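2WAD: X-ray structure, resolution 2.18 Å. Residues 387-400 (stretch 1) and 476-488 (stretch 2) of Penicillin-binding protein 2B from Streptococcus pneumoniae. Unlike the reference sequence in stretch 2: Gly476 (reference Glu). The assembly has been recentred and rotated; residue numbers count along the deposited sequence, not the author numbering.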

# COMPACT_ATOMS: atom_id res chain seq x y z
N VAL A 387 22.53 -10.39 4.44
CA VAL A 387 22.02 -10.42 3.07
C VAL A 387 22.61 -9.28 2.24
O VAL A 387 22.87 -9.47 1.07
N VAL A 388 22.89 -8.14 2.85
CA VAL A 388 23.25 -6.94 2.12
C VAL A 388 24.70 -6.89 1.65
O VAL A 388 25.09 -5.91 1.04
N LYS A 389 25.49 -7.94 1.90
CA LYS A 389 26.91 -7.86 1.65
C LYS A 389 27.31 -7.62 0.19
O LYS A 389 28.34 -7.02 -0.11
N ALA A 390 26.47 -8.08 -0.74
CA ALA A 390 26.68 -7.83 -2.16
C ALA A 390 26.56 -6.36 -2.55
O ALA A 390 27.21 -5.91 -3.52
N ALA A 391 25.75 -5.59 -1.82
CA ALA A 391 25.64 -4.17 -2.13
C ALA A 391 26.89 -3.43 -1.65
O ALA A 391 27.36 -2.49 -2.30
N THR A 392 27.46 -3.85 -0.52
CA THR A 392 28.69 -3.23 -0.02
C THR A 392 29.90 -3.45 -0.91
O THR A 392 30.69 -2.53 -1.11
N ILE A 393 30.05 -4.68 -1.41
CA ILE A 393 31.05 -4.95 -2.43
C ILE A 393 30.81 -4.09 -3.67
O ILE A 393 31.75 -3.58 -4.27
N SER A 394 29.56 -3.94 -4.09
CA SER A 394 29.29 -3.10 -5.25
C SER A 394 29.85 -1.68 -5.01
O SER A 394 30.47 -1.08 -5.88
N SER A 395 29.62 -1.15 -3.82
CA SER A 395 30.10 0.17 -3.47
C SER A 395 31.63 0.24 -3.53
O SER A 395 32.17 1.28 -3.88
N GLY A 396 32.29 -0.86 -3.18
CA GLY A 396 33.73 -1.02 -3.33
C GLY A 396 34.20 -0.89 -4.77
O GLY A 396 35.20 -0.24 -5.04
N TRP A 397 33.51 -1.54 -5.71
CA TRP A 397 33.83 -1.38 -7.12
C TRP A 397 33.58 0.05 -7.62
O TRP A 397 34.44 0.59 -8.31
N GLU A 398 32.44 0.66 -7.26
CA GLU A 398 32.08 2.00 -7.72
C GLU A 398 33.06 3.09 -7.31
O GLU A 398 33.34 3.99 -8.09
N ASN A 399 33.58 2.96 -6.09
CA ASN A 399 34.44 3.97 -5.51
C ASN A 399 35.94 3.67 -5.62
O ASN A 399 36.75 4.23 -4.91
N GLY A 400 36.32 2.76 -6.51
CA GLY A 400 37.74 2.52 -6.76
C GLY A 400 38.49 1.78 -5.66
O GLY A 400 39.72 1.81 -5.61
N GLY A 476 27.76 8.52 2.94
CA GLY A 476 26.93 8.91 1.80
C GLY A 476 27.11 8.02 0.58
O GLY A 476 26.15 7.71 -0.14
N LYS A 477 28.35 7.64 0.32
CA LYS A 477 28.64 6.80 -0.84
C LYS A 477 28.11 5.37 -0.68
O LYS A 477 27.63 4.78 -1.64
N LEU A 478 28.25 4.84 0.54
CA LEU A 478 27.71 3.53 0.89
C LEU A 478 26.19 3.53 0.73
O LEU A 478 25.66 2.66 0.03
N ARG A 479 25.52 4.49 1.37
CA ARG A 479 24.06 4.57 1.34
C ARG A 479 23.52 4.85 -0.06
O ARG A 479 22.39 4.48 -0.43
N SER A 480 24.35 5.50 -0.87
CA SER A 480 23.96 5.74 -2.26
C SER A 480 23.95 4.45 -3.07
O SER A 480 22.99 4.18 -3.81
N THR A 481 25.01 3.66 -2.96
CA THR A 481 24.94 2.31 -3.53
C THR A 481 23.77 1.48 -3.00
O THR A 481 23.04 0.88 -3.78
N PHE A 482 23.61 1.39 -1.68
CA PHE A 482 22.44 0.73 -1.10
C PHE A 482 21.12 1.18 -1.76
O PHE A 482 20.32 0.34 -2.19
N GLY A 483 20.90 2.50 -1.85
CA GLY A 483 19.76 3.07 -2.56
C GLY A 483 19.60 2.63 -4.01
O GLY A 483 18.47 2.47 -4.50
N GLU A 484 20.70 2.37 -4.71
CA GLU A 484 20.62 1.81 -6.07
C GLU A 484 19.91 0.46 -6.14
O GLU A 484 19.47 0.03 -7.21
N TYR A 485 19.83 -0.23 -5.00
CA TYR A 485 19.25 -1.56 -4.95
C TYR A 485 17.92 -1.50 -4.24
O TYR A 485 17.23 -2.53 -4.05
N GLY A 486 17.56 -0.28 -3.86
CA GLY A 486 16.30 -0.03 -3.16
C GLY A 486 16.42 -0.18 -1.65
O GLY A 486 15.42 -0.17 -0.91
N LEU A 487 17.64 -0.33 -1.17
CA LEU A 487 17.85 -0.44 0.27
C LEU A 487 17.99 0.98 0.86
O LEU A 487 19.05 1.59 0.77
N GLY A 488 16.93 1.51 1.47
CA GLY A 488 16.95 2.87 2.02
C GLY A 488 16.36 3.91 1.07
O GLY A 488 16.36 5.09 1.37

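The axes of helix 389-398 and helix 476-484 approach to 8.8 Å at 120° between their N-to-C directions, and the CA atoms of Ala391 and Phe482 lie 5.9 Å apart. Ala391 CB points toward the second stretch and packs against three side chains there: Phe482 CD1 at 3.5 Å from Ala391 CB, Tyr485 CD2 at 3.8 Å and Leu487 CD1 at 4.2 Å. The methyl lies near the plane of the Phe482 ring, at its edge.

Phe482 leaves its backbone sideways, but chi1 of -72° (m) brings the ring nearer to the first helix, where its edge also receives Thr392 OG1, 3.5 Å from Phe482 CZ. Apolar packing continues on two flanks. Val388 (m) places CG1 4.1 Å from CD1 of Leu487 (m, t), a residue beyond the Schellman turn in which Gly486 adopts positive phi. Thr392 (m) sets its CG2 3.9 Å from CD1 of Leu478 (t, p), whose side chain starts sideways and ends closer to the partner helix.

Thr481 (m) joins the apolar and polar parts. It sits as a knob among Ala391, Ser394, Ser395 and Glu398, with its CA 5.6 Å from that of Ser395. Its methyl CG2 lies 3.5 Å from Ala391 O and 3.9 Å from Ser394 CB, while its hydroxyl is engaged twice: Ser395 OG (chi1 t) donates to Thr481 OG1 at 2.9 Å, and Thr481 OG1 donates to Glu398 OE2 at 2.7 Å. The directions form a relay from serine through threonine to carboxylate.

A second relay runs through Ser394 (m). Tyr485 OH donates to Ser394 OG at 2.8 Å, with the serine oxygen near the ring plane, and Ser394 OG in turn donates to Ala390 O at 2.8 Å, within its own helix.

At the polar edge, Glu398 (m, t) and Glu484 (m, t) bring OE1 of Glu398 within 2.6 Å of OE1 of Glu484. Two oxygens this close suggest that one of the acid groups is protonated; the coordinates do not say which. Farther along, Lys477 (m, then t throughout) runs past Asn399 (m), with its CD 3.1 Å from Asn399 OD1. Asn399 ND2 donates to Ser395 O at 2.8 Å with an N-H...acceptor angle of 164°, holding the side chain against the end of its helix. Water 1 bridges the stretches here, accepting from Asn399 ND2 at 3.1 Å and donating to Lys477 O at a short 2.4 Å.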

# COMPACT_ATOMS: atom_id res chain seq x y z
CB VAL A 387 20.49 -10.43 3.02
CG1 VAL A 387 19.97 -11.72 3.65
CG2 VAL A 387 19.91 -9.20 3.75
CB VAL A 388 23.01 -5.65 2.94
CG1 VAL A 388 21.55 -5.54 3.44
CG2 VAL A 388 24.04 -5.50 4.04
CB LYS A 389 27.64 -9.04 2.30
CG LYS A 389 27.69 -8.89 3.80
CD LYS A 389 28.30 -10.10 4.50
CE LYS A 389 28.35 -9.84 6.00
NZ LYS A 389 28.85 -10.94 6.87
CB ALA A 390 25.70 -8.63 -2.97
CB ALA A 391 24.34 -3.55 -1.56
CB THR A 392 29.08 -3.76 1.37
OG1 THR A 392 27.93 -3.66 2.23
CG2 THR A 392 30.22 -2.94 1.93
CB ILE A 393 31.10 -6.46 -2.78
CG1 ILE A 393 31.44 -7.28 -1.54
CG2 ILE A 393 32.21 -6.77 -3.78
CD1 ILE A 393 31.30 -8.81 -1.72
CB SER A 394 27.80 -3.02 -5.53
OG SER A 394 27.24 -4.29 -5.85
CB SER A 395 29.58 0.57 -2.09
OG SER A 395 29.61 1.98 -1.93
CB TRP A 397 33.03 -2.38 -7.98
CG TRP A 397 33.50 -3.80 -7.84
CD1 TRP A 397 34.80 -4.23 -7.80
CD2 TRP A 397 32.69 -4.97 -7.74
NE1 TRP A 397 34.85 -5.59 -7.68
CE2 TRP A 397 33.57 -6.07 -7.64
CE3 TRP A 397 31.31 -5.21 -7.74
CZ2 TRP A 397 33.11 -7.39 -7.51
CZ3 TRP A 397 30.85 -6.51 -7.61
CH2 TRP A 397 31.75 -7.59 -7.49
CB GLU A 398 30.66 2.43 -7.32
CG GLU A 398 29.60 1.49 -7.82
CD GLU A 398 28.23 1.84 -7.29
OE1 GLU A 398 27.24 1.48 -7.96
OE2 GLU A 398 28.14 2.46 -6.21
CB ASN A 399 33.98 4.24 -4.07
CG ASN A 399 32.62 4.87 -4.04
OD1 ASN A 399 32.49 6.08 -4.23
ND2 ASN A 399 31.57 4.06 -3.83
CB LYS A 477 30.14 6.76 -1.11
CG LYS A 477 30.72 8.02 -1.73
CD LYS A 477 32.25 7.92 -1.77
CE LYS A 477 32.87 9.24 -2.25
NZ LYS A 477 34.28 9.07 -2.71
CB LEU A 478 28.10 3.13 2.33
CG LEU A 478 27.69 1.73 2.80
CD1 LEU A 478 28.50 0.61 2.09
CD2 LEU A 478 27.81 1.56 4.32
CB ARG A 479 23.52 5.59 2.34
CG ARG A 479 23.69 5.26 3.82
CD ARG A 479 23.09 6.37 4.70
NE ARG A 479 22.74 5.88 6.04
CZ ARG A 479 22.65 6.63 7.13
NH1 ARG A 479 22.88 7.95 7.07
NH2 ARG A 479 22.32 6.08 8.29
CB SER A 480 24.82 6.85 -2.89
OG SER A 480 24.82 6.77 -4.31
CB THR A 481 26.24 1.51 -3.29
OG1 THR A 481 27.36 2.34 -3.65
CG2 THR A 481 26.22 0.24 -4.13
CB PHE A 482 22.40 0.97 0.41
CG PHE A 482 23.46 0.20 1.19
CD1 PHE A 482 24.12 -0.89 0.65
CD2 PHE A 482 23.77 0.56 2.49
CE1 PHE A 482 25.08 -1.59 1.37
CE2 PHE A 482 24.70 -0.17 3.24
CZ PHE A 482 25.38 -1.24 2.67
CB GLU A 484 22.01 1.66 -6.68
CG GLU A 484 22.70 2.97 -7.04
CD GLU A 484 24.02 2.69 -7.73
OE1 GLU A 484 25.02 2.44 -7.04
OE2 GLU A 484 24.07 2.69 -8.97
CB TYR A 485 20.15 -2.54 -4.23
CG TYR A 485 21.33 -3.06 -5.02
CD1 TYR A 485 21.20 -4.15 -5.87
CD2 TYR A 485 22.61 -2.54 -4.82
CE1 TYR A 485 22.32 -4.65 -6.58
CE2 TYR A 485 23.71 -3.04 -5.49
CZ TYR A 485 23.57 -4.10 -6.36
OH TYR A 485 24.69 -4.59 -7.04
CB LEU A 487 19.12 -1.26 0.54
CG LEU A 487 19.13 -2.68 -0.06
CD1 LEU A 487 20.46 -3.37 0.08
CD2 LEU A 487 18.03 -3.53 0.59
O HOH W 1 28.70 5.30 -3.74